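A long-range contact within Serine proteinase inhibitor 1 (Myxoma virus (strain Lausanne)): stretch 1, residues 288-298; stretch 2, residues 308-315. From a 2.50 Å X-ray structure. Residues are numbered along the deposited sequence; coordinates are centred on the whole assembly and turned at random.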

# COMPACT_ATOMS: atom_id res chain seq x y z
N LEU A 288 -14.36 -22.65 -5.09
CA LEU A 288 -13.91 -21.42 -4.46
C LEU A 288 -12.94 -20.71 -5.40
O LEU A 288 -11.90 -21.27 -5.77
CB LEU A 288 -13.23 -21.71 -3.12
CG LEU A 288 -14.09 -22.41 -2.07
CD1 LEU A 288 -13.27 -22.72 -0.82
CD2 LEU A 288 -15.31 -21.57 -1.72
N TYR A 289 -13.26 -19.48 -5.79
CA TYR A 289 -12.40 -18.70 -6.65
C TYR A 289 -12.55 -17.24 -6.27
O TYR A 289 -13.43 -16.86 -5.50
CB TYR A 289 -12.73 -18.91 -8.12
CG TYR A 289 -14.12 -18.46 -8.46
CD1 TYR A 289 -14.35 -17.25 -9.08
CD2 TYR A 289 -15.21 -19.25 -8.12
CE1 TYR A 289 -15.63 -16.83 -9.37
CE2 TYR A 289 -16.49 -18.85 -8.40
CZ TYR A 289 -16.70 -17.64 -9.03
OH TYR A 289 -17.98 -17.23 -9.31
N VAL A 290 -11.65 -16.44 -6.80
CA VAL A 290 -11.56 -15.03 -6.48
C VAL A 290 -12.38 -14.23 -7.48
O VAL A 290 -12.26 -14.43 -8.69
CB VAL A 290 -10.10 -14.57 -6.48
CG1 VAL A 290 -10.02 -13.07 -6.26
CG2 VAL A 290 -9.32 -15.36 -5.44
N THR A 291 -13.22 -13.34 -6.97
CA THR A 291 -13.95 -12.42 -7.84
C THR A 291 -13.39 -11.01 -7.81
O THR A 291 -13.26 -10.40 -8.87
CB THR A 291 -15.42 -12.35 -7.42
OG1 THR A 291 -15.94 -13.67 -7.17
CG2 THR A 291 -16.22 -11.67 -8.51
N LYS A 292 -13.00 -10.51 -6.63
CA LYS A 292 -12.58 -9.12 -6.49
C LYS A 292 -11.37 -9.05 -5.58
O LYS A 292 -11.28 -9.79 -4.60
CB LYS A 292 -13.70 -8.20 -5.95
CG LYS A 292 -15.05 -8.29 -6.65
CD LYS A 292 -16.12 -7.49 -5.90
CE LYS A 292 -17.50 -8.16 -5.98
NZ LYS A 292 -18.63 -7.22 -5.70
N VAL A 293 -10.45 -8.14 -5.90
CA VAL A 293 -9.38 -7.76 -5.00
C VAL A 293 -9.46 -6.25 -4.85
O VAL A 293 -9.27 -5.51 -5.83
CB VAL A 293 -7.99 -8.17 -5.50
CG1 VAL A 293 -6.94 -7.79 -4.45
CG2 VAL A 293 -7.94 -9.67 -5.80
N LEU A 294 -9.77 -5.80 -3.64
CA LEU A 294 -9.94 -4.39 -3.34
C LEU A 294 -9.02 -3.97 -2.21
O LEU A 294 -8.83 -4.72 -1.23
CB LEU A 294 -11.38 -4.07 -2.98
CG LEU A 294 -12.38 -4.44 -4.08
CD1 LEU A 294 -13.79 -4.04 -3.66
CD2 LEU A 294 -11.99 -3.82 -5.42
N GLN A 295 -8.44 -2.79 -2.37
CA GLN A 295 -7.60 -2.17 -1.35
C GLN A 295 -8.06 -0.75 -1.09
O GLN A 295 -8.18 0.07 -2.01
CB GLN A 295 -6.12 -2.19 -1.77
CG GLN A 295 -5.17 -2.11 -0.60
CD GLN A 295 -3.73 -1.89 -1.02
OE1 GLN A 295 -3.33 -0.79 -1.41
NE2 GLN A 295 -2.96 -2.97 -0.98
N THR A 296 -8.31 -0.43 0.17
CA THR A 296 -8.53 0.95 0.57
C THR A 296 -7.38 1.35 1.47
O THR A 296 -7.05 0.65 2.44
CB THR A 296 -9.88 1.13 1.26
OG1 THR A 296 -9.86 0.46 2.51
CG2 THR A 296 -10.99 0.55 0.43
N SER A 297 -6.75 2.46 1.12
CA SER A 297 -5.58 2.96 1.83
C SER A 297 -5.80 4.42 2.19
O SER A 297 -6.56 5.14 1.53
CB SER A 297 -4.29 2.81 1.00
OG SER A 297 -4.07 1.46 0.62
N LYS A 298 -5.15 4.85 3.26
CA LYS A 298 -5.18 6.25 3.63
C LYS A 298 -3.80 6.57 4.17
O LYS A 298 -3.22 5.75 4.91
CB LYS A 298 -6.29 6.53 4.65
CG LYS A 298 -6.55 8.02 4.91
CD LYS A 298 -7.50 8.21 6.07
CE LYS A 298 -7.67 9.66 6.46
NZ LYS A 298 -8.41 9.75 7.77
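Stretch 2 (308-315) ASSDTAIT

Residues 308-314 form a β-strand that lies antiparallel beside strand 293-298, the N-to-C directions 168° apart and the axes approaching to 4.6 Å. The register is strict: Lys298 faces Ser309, Ser297 faces Ser310, and so on down to Val293 against Ile314. Spacing alternates with pair type. The hydrogen-bonded pairs keep their CA atoms wide, as with Thr296 CA and Asp311 CA at 5.6 Å, while the non-hydrogen-bonded pairs close in, as with Ser297 CA and Ser310 CA at 4.1 Å.

Each wide pair is held twice. Leu294 N donates to Ala313 O at 2.9 Å and Ala313 N returns to Leu294 O at 2.6 Å; Thr296 N reaches Asp311 O at 3.1 Å, answered by Asp311 N to Thr296 O at 3.0 Å; Lys298 N to Ser309 O (2.8 Å) and Ser309 N to Lys298 O (2.7 Å) complete the ladder. At the narrow pairs the CA atoms themselves approach carbonyls, as with Ser297 CA and Ser309 O at 3.1 Å.

Side chains alternate between two faces. One carries Val293, Gln295, Ser297, Ser310, Thr312 and Ile314, all buried, and it grades from apolar to polar. Val293 CG1 packs on Ile314 CG1 at 3.9 Å. Gln295 NE2 donates to Thr312 OG1 at 2.8 Å. The hydroxyls Ser297 OG and Ser310 OG are hydrogen-bonded at 2.8 Å. Small polar groups thus find partners directly across the close pairs. The other face, with Leu294, Thr296, Lys298, Ser309, Asp311 and Ala313, makes looser side-chain contacts, and the end of Lys298 leads away.

Thr315, the last residue of stretch 2, has the largest area covered by the opposing stretch, against the residues just before the strand of stretch 1. Thr315 N donates to Lys292 O at 2.6 Å, and Thr315 OG1 accepts from Thr291 N at 2.5 Å, while Val290 CG1 meets Ile314 CG2 at 3.7 Å.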

# COMPACT_ATOMS: atom_id res chain seq x y z
N ALA A 308 -0.47 6.04 8.35
CA ALA A 308 -0.75 5.31 7.11
C ALA A 308 -1.52 4.04 7.41
O ALA A 308 -1.22 3.31 8.37
CB ALA A 308 0.51 4.96 6.34
N SER A 309 -2.44 3.71 6.51
CA SER A 309 -3.35 2.62 6.77
C SER A 309 -3.69 1.94 5.47
O SER A 309 -3.86 2.61 4.43
CB SER A 309 -4.62 3.18 7.43
OG SER A 309 -5.46 2.13 7.79
N SER A 310 -3.80 0.61 5.51
CA SER A 310 -4.24 -0.07 4.30
C SER A 310 -4.88 -1.41 4.63
O SER A 310 -4.35 -2.19 5.44
CB SER A 310 -3.08 -0.26 3.33
OG SER A 310 -3.55 -0.87 2.14
N ASP A 311 -6.01 -1.69 3.98
CA ASP A 311 -6.71 -2.96 4.11
C ASP A 311 -6.95 -3.52 2.72
O ASP A 311 -7.55 -2.84 1.88
CB ASP A 311 -8.02 -2.79 4.86
CG ASP A 311 -7.81 -2.28 6.26
OD1 ASP A 311 -7.02 -2.91 7.00
OD2 ASP A 311 -8.40 -1.23 6.61
N THR A 312 -6.48 -4.74 2.47
CA THR A 312 -6.67 -5.43 1.20
C THR A 312 -7.66 -6.56 1.39
O THR A 312 -7.49 -7.38 2.30
CB THR A 312 -5.34 -5.96 0.65
OG1 THR A 312 -4.43 -4.86 0.50
CG2 THR A 312 -5.54 -6.64 -0.69
N ALA A 313 -8.69 -6.59 0.56
CA ALA A 313 -9.75 -7.59 0.64
C ALA A 313 -9.82 -8.41 -0.64
O ALA A 313 -10.11 -7.87 -1.71
CB ALA A 313 -11.10 -6.91 0.90
N ILE A 314 -9.62 -9.72 -0.52
CA ILE A 314 -9.74 -10.65 -1.65
C ILE A 314 -11.07 -11.39 -1.54
O ILE A 314 -11.35 -12.06 -0.54
CB ILE A 314 -8.55 -11.63 -1.72
CG1 ILE A 314 -7.28 -10.83 -2.02
CG2 ILE A 314 -8.78 -12.64 -2.85
CD1 ILE A 314 -5.99 -11.62 -2.00
N THR A 315 -11.83 -11.35 -2.64
CA THR A 315 -13.29 -11.58 -2.73
C THR A 315 -14.06 -11.19 -1.50
O THR A 315 -14.84 -10.23 -1.59
CB THR A 315 -13.61 -13.04 -3.06
OG1 THR A 315 -13.31 -13.27 -4.44
CG2 THR A 315 -15.06 -13.34 -2.83